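Local coordinates for protein 1-carboxybiuret hydrolase subunit AtzE (Pseudomonas sp., PDB 6C62) that hydrolyses 1-carboxybiuret to urea-1,3-dicarboxylate and ammonia, a step in the bacterial breakdown of atrazine, at residues Lys188-Arg193 against Ala433-Ser438; Gly408-Ala413 against Ser438-Ala443; Ala30-Ile35 against Ala160-Leu165. All coordinates share one frame; numbering follows the deposited sequence.

Contact 1: residues Lys188-Arg193 against Ala433-Ser438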
loop_
_atom_site.group_PDB
_atom_site.type_symbol
_atom_site.label_atom_id
_atom_site.label_comp_id
_atom_site.label_asym_id
_atom_site.label_seq_id
_atom_site.Cartn_x
_atom_site.Cartn_y
_atom_site.Cartn_z
ATOM N N LYS A 188 -2.074 -21.629 -8.711
ATOM C CA LYS A 188 -1.790 -20.369 -8.008
ATOM C C LYS A 188 -3.115 -19.676 -7.958
ATOM O O LYS A 188 -3.572 -19.187 -8.981
ATOM C CB LYS A 188 -0.788 -19.543 -8.771
ATOM C CG LYS A 188 -0.457 -18.258 -8.029
ATOM C CD LYS A 188 0.105 -17.126 -8.893
ATOM C CE LYS A 188 -0.856 -16.575 -9.905
ATOM N NZ LYS A 188 -1.972 -15.887 -9.246
ATOM N N PRO A 189 -3.788 -19.693 -6.809
ATOM C CA PRO A 189 -5.065 -19.037 -6.732
ATOM C C PRO A 189 -4.956 -17.509 -6.860
ATOM O O PRO A 189 -3.852 -16.952 -7.020
ATOM C CB PRO A 189 -5.609 -19.432 -5.336
ATOM C CG PRO A 189 -4.736 -20.568 -4.896
ATOM C CD PRO A 189 -3.397 -20.202 -5.487
ATOM N N THR A 190 -6.107 -16.875 -6.897
ATOM C CA THR A 190 -6.183 -15.401 -6.924
ATOM C C THR A 190 -5.390 -14.819 -5.733
ATOM O O THR A 190 -5.418 -15.359 -4.637
ATOM C CB THR A 190 -7.632 -14.931 -6.789
ATOM O OG1 THR A 190 -8.429 -15.494 -7.846
ATOM C CG2 THR A 190 -7.721 -13.447 -6.801
ATOM N N PHE A 191 -4.677 -13.718 -5.936
ATOM C CA PHE A 191 -4.057 -13.032 -4.813
ATOM C C PHE A 191 -5.134 -12.692 -3.768
ATOM O O PHE A 191 -6.169 -12.082 -4.082
ATOM C CB PHE A 191 -3.360 -11.754 -5.279
ATOM C CG PHE A 191 -2.537 -11.102 -4.208
ATOM C CD1 PHE A 191 -1.254 -11.564 -3.906
ATOM C CD2 PHE A 191 -3.107 -10.172 -3.401
ATOM C CE1 PHE A 191 -0.526 -11.036 -2.862
ATOM C CE2 PHE A 191 -2.405 -9.631 -2.308
ATOM C CZ PHE A 191 -1.091 -10.090 -2.033
ATOM N N GLY A 192 -4.914 -13.089 -2.535
ATOM C CA GLY A 192 -5.838 -12.849 -1.428
ATOM C C GLY A 192 -6.889 -13.895 -1.222
ATOM O O GLY A 192 -7.736 -13.720 -0.352
ATOM N N ARG A 193 -6.848 -14.992 -1.967
ATOM C CA ARG A 193 -7.782 -16.078 -1.768
ATOM C C ARG A 193 -7.486 -16.942 -0.528
ATOM O O ARG A 193 -8.372 -17.261 0.253
ATOM C CB ARG A 193 -7.791 -16.957 -3.038
ATOM C CG ARG A 193 -8.617 -18.215 -2.956
ATOM C CD ARG A 193 -10.113 -17.977 -2.941
ATOM N NE ARG A 193 -10.606 -17.713 -4.296
ATOM C CZ ARG A 193 -11.903 -17.553 -4.608
ATOM N NH1 ARG A 193 -12.259 -17.355 -5.866
ATOM N NH2 ARG A 193 -12.812 -17.534 -3.680
ATOM N N ALA A 433 -9.706 -14.518 -14.865
ATOM C CA ALA A 433 -9.862 -13.275 -14.120
ATOM C C ALA A 433 -9.765 -13.533 -12.625
ATOM O O ALA A 433 -10.075 -14.636 -12.196
ATOM C CB ALA A 433 -11.221 -12.652 -14.427
ATOM N N PRO A 434 -9.394 -12.507 -11.820
ATOM C CA PRO A 434 -9.497 -12.616 -10.396
ATOM C C PRO A 434 -10.791 -13.228 -9.922
ATOM O O PRO A 434 -11.853 -12.777 -10.320
ATOM C CB PRO A 434 -9.353 -11.172 -9.893
ATOM C CG PRO A 434 -8.478 -10.565 -10.973
ATOM C CD PRO A 434 -9.023 -11.141 -12.246
ATOM N N TRP A 435 -10.661 -14.226 -9.052
ATOM C CA TRP A 435 -11.775 -14.964 -8.407
ATOM C C TRP A 435 -12.389 -16.086 -9.245
ATOM O O TRP A 435 -13.311 -16.756 -8.775
ATOM C CB TRP A 435 -12.845 -14.037 -7.772
ATOM C CG TRP A 435 -12.210 -12.917 -7.003
ATOM C CD1 TRP A 435 -12.306 -11.607 -7.271
ATOM C CD2 TRP A 435 -11.398 -13.034 -5.831
ATOM N NE1 TRP A 435 -11.648 -10.880 -6.343
ATOM C CE2 TRP A 435 -11.035 -11.738 -5.456
ATOM C CE3 TRP A 435 -10.947 -14.118 -5.068
ATOM C CZ2 TRP A 435 -10.219 -11.471 -4.368
ATOM C CZ3 TRP A 435 -10.119 -13.860 -3.978
ATOM C CH2 TRP A 435 -9.787 -12.538 -3.623
ATOM N N ASN A 436 -11.829 -16.349 -10.404
ATOM C CA ASN A 436 -12.400 -17.343 -11.319
ATOM C C ASN A 436 -11.542 -18.604 -11.404
ATOM O O ASN A 436 -11.482 -19.255 -12.456
ATOM C CB ASN A 436 -12.567 -16.724 -12.733
ATOM C CG ASN A 436 -13.776 -15.829 -12.846
ATOM O OD1 ASN A 436 -14.550 -15.734 -11.942
ATOM N ND2 ASN A 436 -13.938 -15.185 -13.985
ATOM N N GLU A 437 -10.961 -19.017 -10.276
ATOM C CA GLU A 437 -10.226 -20.296 -10.173
ATOM C C GLU A 437 -11.011 -21.466 -10.785
ATOM O O GLU A 437 -10.403 -22.315 -11.431
ATOM C CB GLU A 437 -9.980 -20.697 -8.728
ATOM C CG GLU A 437 -8.899 -19.928 -7.969
ATOM C CD GLU A 437 -9.335 -18.578 -7.365
ATOM O OE1 GLU A 437 -10.342 -17.940 -7.808
ATOM O OE2 GLU A 437 -8.619 -18.118 -6.462
ATOM N N SER A 438 -12.321 -21.543 -10.575
ATOM C CA SER A 438 -13.070 -22.706 -11.092
ATOM C C SER A 438 -13.098 -22.769 -12.619
ATOM O O SER A 438 -13.147 -23.873 -13.151
ATOM C CB SER A 438 -14.460 -22.851 -10.448
ATOM O OG SER A 438 -15.243 -21.838 -10.948
#

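Contact 2: residues Gly408-Ala413 against Ser438-Ala443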
loop_
_atom_site.group_PDB
_atom_site.type_symbol
_atom_site.label_atom_id
_atom_site.label_comp_id
_atom_site.label_asym_id
_atom_site.label_seq_id
_atom_site.Cartn_x
_atom_site.Cartn_y
_atom_site.Cartn_z
ATOM N N GLY A 408 -2.345 -10.758 -10.074
ATOM C CA GLY A 408 -3.019 -11.588 -9.062
ATOM C C GLY A 408 -4.083 -12.502 -9.643
ATOM O O GLY A 408 -4.925 -12.977 -8.889
ATOM N N CYS A 409 -4.047 -12.760 -10.976
ATOM C CA CYS A 409 -5.033 -13.608 -11.630
ATOM C C CYS A 409 -4.782 -15.074 -11.282
ATOM O O CYS A 409 -3.637 -15.495 -11.246
ATOM C CB CYS A 409 -4.912 -13.470 -13.155
ATOM S SG CYS A 409 -5.310 -11.867 -13.815
ATOM N N PRO A 410 -5.819 -15.868 -11.090
ATOM C CA PRO A 410 -5.581 -17.273 -10.824
ATOM C C PRO A 410 -5.098 -18.045 -12.062
ATOM O O PRO A 410 -5.431 -17.683 -13.195
ATOM C CB PRO A 410 -6.961 -17.785 -10.350
ATOM C CG PRO A 410 -7.932 -16.915 -11.072
ATOM C CD PRO A 410 -7.243 -15.545 -11.118
ATOM N N VAL A 411 -4.300 -19.105 -11.833
ATOM C CA VAL A 411 -3.661 -19.883 -12.905
ATOM C C VAL A 411 -3.604 -21.321 -12.524
ATOM O O VAL A 411 -3.208 -21.610 -11.411
ATOM C CB VAL A 411 -2.188 -19.443 -13.168
ATOM C CG1 VAL A 411 -1.522 -20.306 -14.248
ATOM C CG2 VAL A 411 -2.099 -17.990 -13.527
ATOM N N VAL A 412 -4.029 -22.212 -13.426
ATOM C CA VAL A 412 -3.709 -23.666 -13.319
ATOM C C VAL A 412 -2.581 -23.912 -14.297
ATOM O O VAL A 412 -2.632 -23.496 -15.484
ATOM C CB VAL A 412 -4.888 -24.540 -13.659
ATOM C CG1 VAL A 412 -4.502 -26.003 -13.898
ATOM C CG2 VAL A 412 -5.892 -24.503 -12.558
ATOM N N ALA A 413 -1.562 -24.573 -13.788
ATOM C CA ALA A 413 -0.434 -25.036 -14.582
ATOM C C ALA A 413 -0.638 -26.531 -14.905
ATOM O O ALA A 413 -0.675 -27.375 -14.024
ATOM C CB ALA A 413 0.879 -24.821 -13.883
ATOM N N SER A 438 -12.321 -21.543 -10.575
ATOM C CA SER A 438 -13.070 -22.706 -11.092
ATOM C C SER A 438 -13.098 -22.769 -12.619
ATOM O O SER A 438 -13.147 -23.873 -13.151
ATOM C CB SER A 438 -14.460 -22.851 -10.448
ATOM O OG SER A 438 -15.243 -21.838 -10.948
ATOM N N LEU A 439 -12.947 -21.644 -13.332
ATOM C CA LEU A 439 -12.738 -21.691 -14.805
ATOM C C LEU A 439 -11.415 -22.317 -15.182
ATOM O O LEU A 439 -11.332 -23.105 -16.110
ATOM C CB LEU A 439 -12.850 -20.307 -15.465
ATOM C CG LEU A 439 -14.223 -19.618 -15.320
ATOM C CD1 LEU A 439 -14.274 -18.311 -16.106
ATOM C CD2 LEU A 439 -15.288 -20.542 -15.876
ATOM N N CYS A 440 -10.345 -21.907 -14.506
ATOM C CA CYS A 440 -9.013 -22.496 -14.751
ATOM C C CYS A 440 -9.090 -24.015 -14.541
ATOM O O CYS A 440 -8.528 -24.804 -15.321
ATOM C CB CYS A 440 -7.985 -21.993 -13.744
ATOM S SG CYS A 440 -7.786 -20.234 -13.597
ATOM N N LEU A 441 -9.753 -24.410 -13.465
ATOM C CA LEU A 441 -9.846 -25.835 -13.116
ATOM C C LEU A 441 -10.702 -26.609 -14.089
ATOM O O LEU A 441 -10.345 -27.750 -14.465
ATOM C CB LEU A 441 -10.308 -26.017 -11.673
ATOM C CG LEU A 441 -9.290 -25.549 -10.609
ATOM C CD1 LEU A 441 -9.994 -25.199 -9.277
ATOM C CD2 LEU A 441 -8.253 -26.649 -10.424
ATOM N N ARG A 442 -11.827 -26.018 -14.516
ATOM C CA ARG A 442 -12.660 -26.610 -15.587
ATOM C C ARG A 442 -11.884 -26.832 -16.882
ATOM O O ARG A 442 -12.024 -27.876 -17.531
ATOM C CB ARG A 442 -13.916 -25.756 -15.843
ATOM C CG ARG A 442 -14.964 -25.962 -14.786
ATOM C CD ARG A 442 -16.047 -24.911 -14.848
ATOM N NE ARG A 442 -16.688 -24.764 -16.157
ATOM C CZ ARG A 442 -17.536 -23.763 -16.494
ATOM N NH1 ARG A 442 -17.826 -22.790 -15.665
ATOM N NH2 ARG A 442 -18.070 -23.687 -17.679
ATOM N N ALA A 443 -11.063 -25.868 -17.272
ATOM C CA ALA A 443 -10.245 -25.998 -18.460
ATOM C C ALA A 443 -9.190 -27.093 -18.276
ATOM O O ALA A 443 -8.905 -27.889 -19.189
ATOM C CB ALA A 443 -9.576 -24.677 -18.829
#

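Contact 3: residues Ala30-Ile35 against Ala160-Leu165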
loop_
_atom_site.group_PDB
_atom_site.type_symbol
_atom_site.label_atom_id
_atom_site.label_comp_id
_atom_site.label_asym_id
_atom_site.label_seq_id
_atom_site.Cartn_x
_atom_site.Cartn_y
_atom_site.Cartn_z
ATOM N N ALA A 30 13.296 -44.603 0.207
ATOM C CA ALA A 30 14.020 -45.177 -0.932
ATOM C C ALA A 30 14.467 -44.215 -2.017
ATOM O O ALA A 30 15.442 -44.518 -2.712
ATOM C CB ALA A 30 13.223 -46.284 -1.560
ATOM N N THR A 31 13.796 -43.071 -2.189
ATOM C CA THR A 31 14.045 -42.173 -3.323
ATOM C C THR A 31 14.656 -40.830 -2.950
ATOM O O THR A 31 15.268 -40.183 -3.788
ATOM C CB THR A 31 12.729 -41.850 -4.086
ATOM O OG1 THR A 31 11.779 -41.213 -3.181
ATOM C CG2 THR A 31 12.131 -43.134 -4.678
ATOM N N ASP A 32 14.516 -40.406 -1.700
ATOM C CA ASP A 32 14.864 -39.032 -1.406
ATOM C C ASP A 32 16.351 -38.786 -1.173
ATOM O O ASP A 32 16.769 -37.631 -1.238
ATOM C CB ASP A 32 14.030 -38.415 -0.292
ATOM C CG ASP A 32 13.731 -36.916 -0.558
ATOM O OD1 ASP A 32 13.323 -36.536 -1.701
ATOM O OD2 ASP A 32 13.988 -36.123 0.336
ATOM N N GLY A 33 17.160 -39.841 -0.942
ATOM C CA GLY A 33 18.593 -39.641 -0.963
ATOM C C GLY A 33 19.017 -38.956 -2.281
ATOM O O GLY A 33 19.831 -38.031 -2.237
ATOM N N LEU A 34 18.450 -39.388 -3.426
ATOM C CA LEU A 34 18.759 -38.784 -4.706
ATOM C C LEU A 34 17.919 -37.489 -5.050
ATOM O O LEU A 34 18.457 -36.482 -5.482
ATOM C CB LEU A 34 18.540 -39.794 -5.794
ATOM C CG LEU A 34 18.931 -39.356 -7.207
ATOM C CD1 LEU A 34 20.382 -38.940 -7.322
ATOM C CD2 LEU A 34 18.621 -40.524 -8.129
ATOM N N ILE A 35 16.610 -37.534 -4.859
ATOM C CA ILE A 35 15.729 -36.420 -5.294
ATOM C C ILE A 35 15.956 -35.204 -4.389
ATOM O O ILE A 35 15.967 -34.068 -4.865
ATOM C CB ILE A 35 14.267 -36.850 -5.280
ATOM C CG1 ILE A 35 14.022 -38.059 -6.239
ATOM C CG2 ILE A 35 13.338 -35.685 -5.634
ATOM C CD1 ILE A 35 14.565 -37.859 -7.616
ATOM N N ALA A 160 8.072 -37.710 -8.211
ATOM C CA ALA A 160 8.744 -38.923 -7.738
ATOM C C ALA A 160 7.774 -39.913 -7.109
ATOM O O ALA A 160 8.239 -40.953 -6.651
ATOM C CB ALA A 160 9.798 -38.544 -6.697
ATOM N N GLY A 161 6.468 -39.624 -7.036
ATOM C CA GLY A 161 5.507 -40.500 -6.382
ATOM C C GLY A 161 5.590 -40.558 -4.856
ATOM O O GLY A 161 5.050 -41.467 -4.258
ATOM N N GLN A 162 6.252 -39.585 -4.200
ATOM C CA GLN A 162 6.386 -39.607 -2.724
ATOM C C GLN A 162 5.068 -39.192 -2.051
ATOM O O GLN A 162 4.671 -39.801 -1.073
ATOM C CB GLN A 162 7.533 -38.720 -2.237
ATOM C CG GLN A 162 8.931 -39.173 -2.717
ATOM C CD GLN A 162 10.006 -38.096 -2.583
ATOM O OE1 GLN A 162 9.689 -36.959 -2.263
ATOM N NE2 GLN A 162 11.273 -38.450 -2.792
ATOM N N VAL A 163 4.450 -38.128 -2.545
ATOM C CA VAL A 163 3.132 -37.714 -2.104
ATOM C C VAL A 163 2.292 -37.291 -3.283
ATOM O O VAL A 163 2.821 -36.901 -4.302
ATOM C CB VAL A 163 3.182 -36.530 -1.061
ATOM C CG1 VAL A 163 3.811 -37.001 0.218
ATOM C CG2 VAL A 163 3.965 -35.351 -1.584
ATOM N N PRO A 164 0.964 -37.399 -3.162
ATOM C CA PRO A 164 0.047 -36.993 -4.205
ATOM C C PRO A 164 -0.304 -35.463 -4.219
ATOM O O PRO A 164 -0.832 -34.997 -5.194
ATOM C CB PRO A 164 -1.212 -37.804 -3.901
ATOM C CG PRO A 164 -1.210 -37.950 -2.406
ATOM C CD PRO A 164 0.263 -38.127 -2.071
ATOM N N LEU A 165 -0.006 -34.740 -3.129
ATOM C CA LEU A 165 -0.380 -33.341 -2.907
ATOM C C LEU A 165 0.763 -32.678 -2.178
ATOM O O LEU A 165 1.356 -33.270 -1.257
ATOM C CB LEU A 165 -1.626 -33.290 -2.034
ATOM C CG LEU A 165 -2.076 -31.929 -1.458
ATOM C CD1 LEU A 165 -2.508 -30.966 -2.563
ATOM C CD2 LEU A 165 -3.257 -32.143 -0.515
#

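Contact 1: residues Lys188-Arg193 against Ala433-Ser438
Two type II beta turns, Thr190-Arg193 and Ala433-Asn436, are tied together here by the side chains of Thr190, Arg193, Trp435 and Glu437. Arg193 and Glu437 meet tip to tip in a two-pronged, side-on salt bridge. Arg193 NH1 gives a bond of 2.8 Å to Glu437 OE1, and Arg193 NE one of 3.0 Å to Glu437 OE2. Both oxygens lie near the guanidinium plane, but the carboxylate is turned 63° from it. The backbone N of Thr190 reaches Glu437 OE2 at 2.8 Å from the opposite face of the carboxylate to Arg193 NE. One buried oxygen thus holds both a side chain and a backbone N-H. In the amidase fold, this joins the loop after sheet strand 185-188 to the first turn of helix 437-449. Thr190 OG1 accepts the N-H of Trp435 at 2.8 Å. This OG1 lies beside the backbone N (chi1 -58°), which leaves CG2 anti to N and over the indole. Thr190 CG2 lies 3.6 Å from the centroid of the Trp435 six-membered ring, a CH-pi contact. Arg193 stands at the rim of the same indole, with its guanidinium plane 88° from the ring. Trp435 CE3 covers one guanidinium face. Trp435 NE1 donates to the backbone of another protein's chain, and Arg193 NH2 bonds Gln242 OE1.

Contact 2: residues Gly408-Ala413 against Ser438-Ala443
The carbonyl oxygen of Pro410 accepts a backbone bond from Ala432, and Cys440 SG rests 3.5 Å from the same Pro410 O. The bond to Ala432 extends by one residue the pairing of antiparallel neighbours 411-416 and 426-432 in the large mixed sheet of the amidase fold. Helix 437-449 follows strand 426-432 and folds back over the sheet. Its segment 438-443 runs nearly parallel to strand 411-413, with an angle of 25° between their directions. The two axes approach to 7.6 Å. Across this interface the side chains meet as apolar groups. Cys440 points at the strand and sits between Pro410 and Val412. SG is anti to its own carbonyl carbon (chi1 -55°), which places it beside Pro410. There SG also touches the proline ring, 4.1 Å from Pro410 CB. The CB of Cys440 takes the other neighbour. Val412 CG2 lies 3.5 Å from Cys440 CB, tighter than the usual carbon-carbon contact. The same methyl also meets the next residue of the helix. The CB of Leu441 is set off to one side of the strand, but its CD2 comes back toward it. The CB of Val411 points away from the helix, and its side chain touches Lys188 of strand 185-188. The cluster continues beyond the two segments. Leu441 packs on Val216, Leu219 and Tyr223 of helix 216-226, a second helix beside this one. Val412 touches Trp185 and Leu187 of the adjoining strand 185-188, and Cys440 touches Ala432. The last link is methyl to methyl, with Leu441 CD2 3.8 Å from Val412 CG2.

Contact 3: residues Ala30-Ile35 against Ala160-Leu165
Gln162 spends both amide hydrogens on helix 17-35, and this polar grip is the tight part of the contact. Gln162 follows the Schellman motif in which Gly161, with positive phi, ends helix 152-159. The contact therefore joins the loop before sheet strand 165-170 to the kinked last turns of helix 17-35. NE2 of Gln162 donates to Thr31 OG1 at 2.8 Å, nearly straight and close to the amide plane. Its second hydrogen goes to Asp32 OD1 at 3.0 Å, on the anti side of the carboxylate and 34° out of its plane. Two bonds thus fix the rotation of the Gln162 amide. The Asp32 and Gln162 side chains cross at about a right angle, with carboxylate and amide planes 76° apart. Both acceptors have other partners. Thr31 OG1 sits in the crowded position between N and carbonyl carbon (chi1 60°) and also bonds Thr27 O. Asp32 OD1 also takes the N-H of Ala37, and its OD2 that of Phe38, where the chain leaves the helix for strand 38-41. The apolar side is looser. Ile35 points toward the loop, but its CG1 comes only to 4.3 Å of Ala160 CB. Ile35 also packs on Ala156. Ala160 is partly exposed here; on the polar side Thr31 is too, while Asp32 and Gln162 are buried. The long arm of Gln162 slides past Thr31 in the opposite direction, bringing its CG to 3.5 Å from Thr31 OG1.

In the fold
Contact 3 closes along the chain before the others open. Contacts 1 and 2 then interleave, share Ser438 and both use helix 437-449. Their centres are about 7 Å apart. They touch where Lys188 NZ probably bonds Cys409 O at 2.6 Å. Strands 185-188 and 411-416, to which their segments belong, are neighbours in the mixed sheet. Contact 3 is on the opposite side of the chain's centre, about 29 and 27 Å from contacts 1 and 2, centre to centre. Its segments lead to strands 38-41 and 165-170 of the same sheet. The Pro189 side chain is about 11 Å from that of Ser174, the probable nucleophile, so only contact 1 lies near the probable active site.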